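Local coordinates for organic hydroperoxide resistance protein (Deinococcus radiodurans, PDB 1USP) that probably reduces organic hydroperoxides with a pair of redox-active cysteines, as expected of an OsmC/Ohr-family 2-Cys peroxidase, at residues Y54-Q59 / S77-A81. Numbering follows the deposited sequence.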
loop_
_atom_site.group_PDB
_atom_site.type_symbol
_atom_site.label_atom_id
_atom_site.label_comp_id
_atom_site.label_asym_id
_atom_site.label_seq_id
_atom_site.Cartn_x
_atom_site.Cartn_y
_atom_site.Cartn_z
ATOM N N TYR A 54 4.719 0.190 -2.999
ATOM C CA TYR A 54 4.853 0.266 -4.463
ATOM C C TYR A 54 6.333 0.311 -4.847
ATOM O O TYR A 54 6.746 -0.323 -5.811
ATOM C CB TYR A 54 4.153 1.519 -5.005
ATOM C CG TYR A 54 3.578 1.437 -6.399
ATOM C CD1 TYR A 54 4.108 0.593 -7.368
ATOM C CD2 TYR A 54 2.491 2.238 -6.749
ATOM C CE1 TYR A 54 3.565 0.548 -8.672
ATOM C CE2 TYR A 54 1.934 2.184 -8.032
ATOM C CZ TYR A 54 2.484 1.343 -8.987
ATOM O OH TYR A 54 1.944 1.300 -10.245
ATOM N N ALA A 55 7.133 1.066 -4.098
ATOM C CA ALA A 55 8.573 1.102 -4.347
ATOM C C ALA A 55 9.188 -0.295 -4.149
ATOM O O ALA A 55 10.008 -0.732 -4.952
ATOM C CB ALA A 55 9.257 2.125 -3.456
ATOM N N ALA A 56 8.762 -0.996 -3.106
ATOM C CA ALA A 56 9.257 -2.346 -2.827
ATOM C C ALA A 56 8.844 -3.343 -3.931
ATOM O O ALA A 56 9.622 -4.216 -4.324
ATOM C CB ALA A 56 8.758 -2.808 -1.468
ATOM N N CYS A 57 7.622 -3.184 -4.435
ATOM C CA CYS A 57 7.061 -4.058 -5.468
ATOM C C CYS A 57 7.823 -3.895 -6.777
ATOM O O CYS A 57 8.076 -4.859 -7.492
ATOM C CB CYS A 57 5.583 -3.700 -5.681
ATOM S SG CYS A 57 4.689 -4.806 -6.805
ATOM N N PHE A 58 8.186 -2.655 -7.086
ATOM C CA PHE A 58 8.985 -2.367 -8.282
ATOM C C PHE A 58 10.367 -2.978 -8.172
ATOM O O PHE A 58 10.899 -3.448 -9.146
ATOM C CB PHE A 58 9.097 -0.862 -8.534
ATOM C CG PHE A 58 8.481 -0.427 -9.823
ATOM C CD1 PHE A 58 7.150 -0.694 -10.085
ATOM C CD2 PHE A 58 9.234 0.239 -10.787
ATOM C CE1 PHE A 58 6.581 -0.305 -11.284
ATOM C CE2 PHE A 58 8.656 0.639 -11.971
ATOM C CZ PHE A 58 7.336 0.362 -12.219
ATOM N N GLN A 59 10.944 -2.972 -6.978
ATOM C CA GLN A 59 12.231 -3.612 -6.746
ATOM C C GLN A 59 12.146 -5.128 -6.918
ATOM O O GLN A 59 13.052 -5.731 -7.495
ATOM C CB GLN A 59 12.790 -3.256 -5.358
ATOM C CG GLN A 59 13.454 -1.889 -5.303
ATOM C CD GLN A 59 14.838 -1.860 -5.974
ATOM O OE1 GLN A 59 15.254 -2.841 -6.590
ATOM N NE2 GLN A 59 15.543 -0.731 -5.852
ATOM N N SER A 77 20.916 0.460 -6.997
ATOM C CA SER A 77 19.755 0.938 -7.740
ATOM C C SER A 77 18.623 1.213 -6.741
ATOM O O SER A 77 18.443 0.504 -5.753
ATOM C CB SER A 77 19.316 -0.051 -8.829
ATOM O OG SER A 77 20.295 -0.151 -9.869
ATOM N N THR A 78 17.848 2.236 -7.038
ATOM C CA THR A 78 16.956 2.853 -6.071
ATOM C C THR A 78 15.614 3.187 -6.780
ATOM O O THR A 78 15.639 3.647 -7.895
ATOM C CB THR A 78 17.762 4.084 -5.551
ATOM O OG1 THR A 78 17.969 3.987 -4.131
ATOM C CG2 THR A 78 17.092 5.386 -5.791
ATOM N N ILE A 79 14.465 2.904 -6.148
ATOM C CA ILE A 79 13.149 3.271 -6.665
ATOM C C ILE A 79 12.438 4.146 -5.629
ATOM O O ILE A 79 12.298 3.752 -4.491
ATOM C CB ILE A 79 12.278 2.003 -6.953
ATOM C CG1 ILE A 79 12.946 1.061 -7.953
ATOM C CG2 ILE A 79 10.895 2.401 -7.468
ATOM C CD1 ILE A 79 12.974 1.569 -9.386
ATOM N N THR A 80 12.006 5.328 -6.040
ATOM C CA THR A 80 11.264 6.249 -5.182
ATOM C C THR A 80 9.822 6.381 -5.676
ATOM O O THR A 80 9.572 6.746 -6.837
ATOM C CB THR A 80 11.973 7.617 -5.185
ATOM O OG1 THR A 80 13.325 7.464 -4.733
ATOM C CG2 THR A 80 11.344 8.580 -4.195
ATOM N N ALA A 81 8.868 6.052 -4.808
ATOM C CA ALA A 81 7.458 6.321 -5.065
ATOM C C ALA A 81 6.975 7.585 -4.359
ATOM O O ALA A 81 7.236 7.770 -3.172
ATOM C CB ALA A 81 6.629 5.142 -4.629
#
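The I79 side chain packs against A55 and F58, about one turn apart on the helix: its CG2 is 3.9 Å from CB of F58 and 4.3 Å from CB of A55, while its CD1 sits at the edge of the F58 ring, near the ring plane. Two small residues let helix and strand come close. CB of A55 reaches 3.6 Å from O of I79 and 4.2 Å from CB of A81, and the CA atoms of A55 and A81 are 5.4 Å apart. The two short axes approach to 7.5 Å at 147°, roughly antiparallel. This is the long helix 46-68 of the OsmC/Ohr fold packing on strand 78-88, which pairs with strand 91-101 on one edge and, antiparallel, with a strand of the second subunit on the other, so the sheet runs across the dimer interface. At the S77 end, NE2 of Q59 hydrogen-bonds O of A11 of the neighbouring subunit and adds a weak hydrogen bond, 3.2 Å, to O of S77, just ahead of the strand. C57, out of reach of segment 77-81, forms the disulfide with C121, consistent with the redox pair of a 2-Cys peroxidase; Y54 leads away from the strand to hydrogen-bond S124 through its OH.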